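Local structure of ADP-ribose pyrophosphatase MutT (Rickettsia felis, 4KYX) at the interface of chains A and B. The protein is a Nudix hydrolase with ADP-ribose pyrophosphatase activity, probably dependent on magnesium, which the family uses to cleave nucleoside diphosphates linked to another moiety. Numbering follows the deposited sequence. Chains: chain A/B, ADP-ribose pyrophosphatase MutT.

Contact 1: the interface of chains A and B. Residues chain A 13-15, 81, 90, 92; chain B 15, 49-51, 55.
A:Ile15 and B:Ile15 meet through their own CG1 atoms, 3.4 Å apart and tighter than usual van der Waals contact. Because equivalent atoms of two copies touch, the two-fold axis of this Nudix-hydrolase pair must run close by. Besides B:Ile15 of strand 14-22, chain B contributes part of its Nudix box, the signature loop-helix motif: B:Leu49 to B:Phe51, and B:Phe55 at the start of helix 55-67.

Apolar packing dominates. The two isoleucines cross obliquely, each with CG1 anti to the carbonyl carbon (chi1 -64° in B:Ile15), which directs the longer branch across the boundary. From there B:Ile15 CD1 packs against both A:Val92 CG2 and A:Pro13 CB, 3.6 Å from each. A:Val92 and B:Phe55 approach tip to tip: the methyl CG2 lies in the ring plane, 3.8 Å from CE1 at the edge. A:Asn81 instead runs antiparallel past the same ring, its CB 4.0 Å from B:Phe55 CZ and its amide plane only 21° from that of the ring. At the other end of the patch, A:His90 CB leans on the CD2-CE2 side of B:Phe51, while its imidazole crosses B:Leu49 at about a right angle, meeting methyl CD2.

Among the residues of this patch, polar interactions are indirect or stay within one chain. One water bridges A:Pro13 O (2.8 Å) and B:Ile15 N (2.7 Å), joining the two backbones. A:His90 NE2 donates to A:Asn81 OD1 over 2.7 Å, in both the ring and carbonyl planes with 157° at the hydrogen; this bond fixes the imidazole rotation, and A:Pro13 CG lies above one ring face, toward the rim.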
loop_
_atom_site.group_PDB
_atom_site.type_symbol
_atom_site.label_atom_id
_atom_site.label_comp_id
_atom_site.label_asym_id
_atom_site.label_seq_id
_atom_site.Cartn_x
_atom_site.Cartn_y
_atom_site.Cartn_z
ATOM N N PRO A 13 -1.510 -8.552 8.027
ATOM C CA PRO A 13 -0.863 -7.299 7.647
ATOM C C PRO A 13 -1.807 -6.081 7.810
ATOM O O PRO A 13 -2.987 -6.153 7.464
ATOM C CB PRO A 13 -0.532 -7.537 6.155
ATOM C CG PRO A 13 -0.408 -9.002 6.039
ATOM C CD PRO A 13 -1.475 -9.543 6.926
ATOM N N ARG A 14 -1.272 -4.987 8.323
ATOM C CA ARG A 14 -2.069 -3.790 8.547
ATOM C C ARG A 14 -1.652 -2.640 7.668
ATOM O O ARG A 14 -0.534 -2.576 7.256
ATOM C CB ARG A 14 -1.924 -3.405 10.008
ATOM C CG ARG A 14 -2.380 -4.475 10.986
ATOM C CD ARG A 14 -3.880 -4.418 11.307
ATOM N NE ARG A 14 -4.515 -3.090 11.180
ATOM C CZ ARG A 14 -4.818 -2.238 12.157
ATOM N NH1 ARG A 14 -4.512 -2.467 13.442
ATOM N NH2 ARG A 14 -5.431 -1.106 11.827
ATOM N N ILE A 15 -2.522 -1.659 7.455
ATOM C CA ILE A 15 -2.177 -0.577 6.610
ATOM C C ILE A 15 -1.971 0.679 7.465
ATOM O O ILE A 15 -2.847 1.090 8.212
ATOM C CB ILE A 15 -3.248 -0.301 5.557
ATOM C CG1 ILE A 15 -3.402 -1.521 4.633
ATOM C CG2 ILE A 15 -2.893 0.982 4.829
ATOM C CD1 ILE A 15 -4.801 -1.826 4.147
ATOM N N ASN A 81 6.725 -2.117 2.646
ATOM C CA ASN A 81 6.198 -3.341 3.200
ATOM C C ASN A 81 7.193 -3.855 4.232
ATOM O O ASN A 81 8.264 -4.317 3.879
ATOM C CB ASN A 81 6.015 -4.356 2.053
ATOM C CG ASN A 81 5.618 -5.732 2.543
ATOM O OD1 ASN A 81 4.735 -5.868 3.352
ATOM N ND2 ASN A 81 6.300 -6.745 2.079
ATOM N N HIS A 90 3.158 -6.718 11.000
ATOM C CA HIS A 90 3.495 -6.557 9.600
ATOM C C HIS A 90 2.646 -5.356 9.107
ATOM O O HIS A 90 1.421 -5.413 9.180
ATOM C CB HIS A 90 3.098 -7.846 8.885
ATOM C CG HIS A 90 3.335 -7.835 7.406
ATOM N ND1 HIS A 90 3.322 -8.988 6.661
ATOM C CD2 HIS A 90 3.610 -6.833 6.533
ATOM C CE1 HIS A 90 3.563 -8.709 5.397
ATOM N NE2 HIS A 90 3.726 -7.411 5.285
ATOM N N VAL A 92 1.976 -2.497 5.924
ATOM C CA VAL A 92 2.184 -1.868 4.652
ATOM C C VAL A 92 1.975 -0.389 4.908
ATOM O O VAL A 92 0.879 0.031 5.310
ATOM C CB VAL A 92 1.243 -2.451 3.581
ATOM C CG1 VAL A 92 1.261 -1.626 2.316
ATOM C CG2 VAL A 92 1.649 -3.901 3.265
ATOM N N ILE B 15 -5.364 -6.059 3.268
ATOM C CA ILE B 15 -4.522 -5.926 2.103
ATOM C C ILE B 15 -4.767 -7.115 1.183
ATOM O O ILE B 15 -4.563 -8.257 1.604
ATOM C CB ILE B 15 -3.039 -5.879 2.459
ATOM C CG1 ILE B 15 -2.769 -4.607 3.305
ATOM C CG2 ILE B 15 -2.201 -5.872 1.201
ATOM C CD1 ILE B 15 -1.665 -4.724 4.269
ATOM N N LEU B 49 -2.688 -10.895 1.292
ATOM C CA LEU B 49 -1.281 -10.939 1.679
ATOM C C LEU B 49 -1.184 -11.607 3.040
ATOM O O LEU B 49 -1.870 -11.198 3.983
ATOM C CB LEU B 49 -0.726 -9.515 1.777
ATOM C CG LEU B 49 0.752 -9.320 2.117
ATOM C CD1 LEU B 49 1.658 -9.865 1.018
ATOM C CD2 LEU B 49 1.034 -7.864 2.302
ATOM N N GLU B 50 -0.298 -12.579 3.179
ATOM C CA GLU B 50 -0.130 -13.304 4.416
ATOM C C GLU B 50 0.993 -12.643 5.208
ATOM O O GLU B 50 1.905 -12.021 4.615
ATOM C CB GLU B 50 0.157 -14.788 4.141
ATOM C CG GLU B 50 -1.109 -15.492 3.624
ATOM C CD GLU B 50 -0.901 -16.928 3.200
ATOM O OE1 GLU B 50 0.244 -17.436 3.308
ATOM O OE2 GLU B 50 -1.897 -17.542 2.730
ATOM N N PHE B 51 0.876 -12.719 6.541
ATOM C CA PHE B 51 1.928 -12.270 7.457
ATOM C C PHE B 51 3.315 -12.712 7.056
ATOM O O PHE B 51 3.545 -13.888 6.858
ATOM C CB PHE B 51 1.675 -12.737 8.891
ATOM C CG PHE B 51 2.634 -12.166 9.885
ATOM C CD1 PHE B 51 3.833 -12.802 10.147
ATOM C CD2 PHE B 51 2.362 -10.972 10.521
ATOM C CE1 PHE B 51 4.739 -12.271 11.100
ATOM C CE2 PHE B 51 3.257 -10.440 11.491
ATOM C CZ PHE B 51 4.454 -11.073 11.726
ATOM N N PHE B 55 5.373 -8.509 -1.395
ATOM C CA PHE B 55 4.332 -8.486 -2.421
ATOM C C PHE B 55 4.643 -9.523 -3.539
ATOM O O PHE B 55 3.774 -10.174 -4.040
ATOM C CB PHE B 55 4.135 -7.102 -3.085
ATOM C CG PHE B 55 3.749 -5.987 -2.135
ATOM C CD1 PHE B 55 3.067 -6.239 -0.973
ATOM C CD2 PHE B 55 4.045 -4.689 -2.463
ATOM C CE1 PHE B 55 2.691 -5.198 -0.136
ATOM C CE2 PHE B 55 3.675 -3.673 -1.657
ATOM C CZ PHE B 55 2.996 -3.919 -0.489
HETATM O O HOH W 1 -4.588 -7.288 5.518
#

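Contact 2: the interface of chains A and B. Residues chain A 49-53; chain B 11, 13, 88-90.
The extended A:Phe51 (psi 133°) directs the N-H of A:Gly52 at B:His90 across the interface, and the positive phi of the glycine (92°) then turns the chain away. The amide donates to ND1 of B:His90 over 2.9 Å in a fairly straight bond, although the nitrogen lies 27° out of the imidazole plane, so the approach to the acceptor is tilted. The same ring has its CE1 3.3 Å from A:Glu53 O.

A:Phe51, with CG anti to its backbone N, is extended into chain B, where it buries 97 Å² of its surface. Its CD2-CE2 rim is gripped from opposite sides of the ring plane. On one side lies the B:Asn11 amide, displaced beyond the rim and turned at a shallow angle to the ring, with ND2 3.3 Å from CE2; on the other lies B:His90 CB. The B:Asn11 amide is itself held by donation from ND2 to B:Gln88 O (2.9 Å), a bond in the amide plane whose donor stands above the carbonyl plane of the acceptor. The B:Gln88 residue, near the ring tip, is poorly ordered and its side chain cannot be weighed as evidence.

A:Leu49 packs obliquely on B:Pro13, CG to CG at 4.1 Å. Behind these contacts, A:Glu53 OE2 receives the A:Glu50 N-H at 2.9 Å on the anti side of the carboxylate, bracing the loop that presents A:Phe51 and A:Gly52. These residues belong to the Nudix box, the motif of metal binding and catalysis; the site ties the loop leading into the Nudix helix to the neighbouring subunit and may steady it if the dimer persists in solution.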
loop_
_atom_site.group_PDB
_atom_site.type_symbol
_atom_site.label_atom_id
_atom_site.label_comp_id
_atom_site.label_asym_id
_atom_site.label_seq_id
_atom_site.Cartn_x
_atom_site.Cartn_y
_atom_site.Cartn_z
ATOM N N LEU A 49 -4.785 3.434 8.865
ATOM C CA LEU A 49 -5.933 3.735 8.001
ATOM C C LEU A 49 -7.194 3.179 8.673
ATOM O O LEU A 49 -7.214 2.031 9.111
ATOM C CB LEU A 49 -5.744 3.067 6.620
ATOM C CG LEU A 49 -6.844 3.368 5.591
ATOM C CD1 LEU A 49 -6.902 4.833 5.187
ATOM C CD2 LEU A 49 -6.575 2.527 4.376
ATOM N N GLU A 50 -8.232 3.989 8.789
ATOM C CA GLU A 50 -9.460 3.518 9.385
ATOM C C GLU A 50 -10.423 3.075 8.299
ATOM O O GLU A 50 -10.354 3.518 7.141
ATOM C CB GLU A 50 -10.130 4.583 10.253
ATOM C CG GLU A 50 -9.360 4.901 11.519
ATOM C CD GLU A 50 -10.001 6.005 12.360
ATOM O OE1 GLU A 50 -11.134 6.423 12.062
ATOM O OE2 GLU A 50 -9.318 6.476 13.314
ATOM N N PHE A 51 -11.344 2.204 8.685
ATOM C CA PHE A 51 -12.326 1.685 7.729
ATOM C C PHE A 51 -13.076 2.841 7.072
ATOM O O PHE A 51 -13.573 3.719 7.756
ATOM C CB PHE A 51 -13.330 0.773 8.416
ATOM C CG PHE A 51 -14.431 0.283 7.505
ATOM C CD1 PHE A 51 -15.575 1.051 7.249
ATOM C CD2 PHE A 51 -14.334 -0.961 6.915
ATOM C CE1 PHE A 51 -16.569 0.564 6.401
ATOM C CE2 PHE A 51 -15.331 -1.440 6.083
ATOM C CZ PHE A 51 -16.440 -0.661 5.820
ATOM N N GLY A 52 -13.203 2.803 5.751
ATOM C CA GLY A 52 -14.002 3.775 5.038
ATOM C C GLY A 52 -13.278 5.013 4.546
ATOM O O GLY A 52 -13.823 5.710 3.707
ATOM N N GLU A 53 -12.069 5.236 5.014
ATOM C CA GLU A 53 -11.247 6.388 4.650
ATOM C C GLU A 53 -10.461 6.244 3.360
ATOM O O GLU A 53 -9.977 5.190 3.018
ATOM C CB GLU A 53 -10.214 6.680 5.734
ATOM C CG GLU A 53 -10.697 7.071 7.089
ATOM C CD GLU A 53 -9.566 7.572 7.940
ATOM O OE1 GLU A 53 -9.598 8.786 8.220
ATOM O OE2 GLU A 53 -8.609 6.806 8.318
ATOM N N ASN B 11 -12.942 -3.424 12.462
ATOM C CA ASN B 11 -13.008 -3.780 11.059
ATOM C C ASN B 11 -11.859 -3.130 10.283
ATOM O O ASN B 11 -12.042 -2.125 9.604
ATOM C CB ASN B 11 -14.364 -3.343 10.472
ATOM C CG ASN B 11 -14.627 -3.920 9.073
ATOM O OD1 ASN B 11 -13.828 -4.685 8.525
ATOM N ND2 ASN B 11 -15.780 -3.570 8.507
ATOM N N PRO B 13 -9.130 -2.167 7.566
ATOM C CA PRO B 13 -8.800 -2.379 6.123
ATOM C C PRO B 13 -7.794 -3.546 5.944
ATOM O O PRO B 13 -6.848 -3.708 6.720
ATOM C CB PRO B 13 -8.134 -1.058 5.712
ATOM C CG PRO B 13 -8.696 -0.077 6.706
ATOM C CD PRO B 13 -8.775 -0.822 7.992
ATOM N N GLN B 88 -19.474 -4.611 3.866
ATOM C CA GLN B 88 -18.725 -3.936 4.921
ATOM C C GLN B 88 -17.259 -4.425 4.987
ATOM O O GLN B 88 -16.772 -4.817 6.045
ATOM C CB GLN B 88 -19.442 -4.111 6.265
ATOM C CG GLN B 88 -20.768 -3.377 6.316
ATOM C CD GLN B 88 -20.575 -1.868 6.317
ATOM O OE1 GLN B 88 -19.976 -1.307 7.248
ATOM N NE2 GLN B 88 -21.076 -1.201 5.275
ATOM N N LYS B 89 -16.595 -4.412 3.829
ATOM C CA LYS B 89 -15.185 -4.792 3.675
ATOM C C LYS B 89 -14.425 -3.607 3.097
ATOM O O LYS B 89 -14.924 -2.940 2.199
ATOM C CB LYS B 89 -15.039 -5.975 2.714
ATOM N N HIS B 90 -13.221 -3.337 3.603
ATOM C CA HIS B 90 -12.396 -2.304 3.034
ATOM C C HIS B 90 -11.085 -2.977 2.655
ATOM O O HIS B 90 -10.390 -3.464 3.524
ATOM C CB HIS B 90 -12.143 -1.211 4.096
ATOM C CG HIS B 90 -11.381 -0.033 3.598
ATOM N ND1 HIS B 90 -11.332 1.154 4.292
ATOM C CD2 HIS B 90 -10.617 0.150 2.492
ATOM C CE1 HIS B 90 -10.554 2.014 3.665
ATOM N NE2 HIS B 90 -10.126 1.444 2.553
#

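Contact 1 and contact 2 have C-alpha centres about 15 Å apart and are overlapping samples of one two-fold symmetric interface. Positions 13, 90 and 49 to 51 recur in both with the chains exchanged: strand 89-99 and the segment before strand 14-22 of one copy face the Nudix-box loop of the other. Contact 1 adds the Ile15 pairing near the axis, contact 2 the outer phenylalanine clamp. Together they place His90 between Asn81 of its own chain and Gly52 of its partner, so each Nudix loop touches its partner's His90 strand. A functional dimer is plausible, but the structure alone shows neither that nor linked active sites.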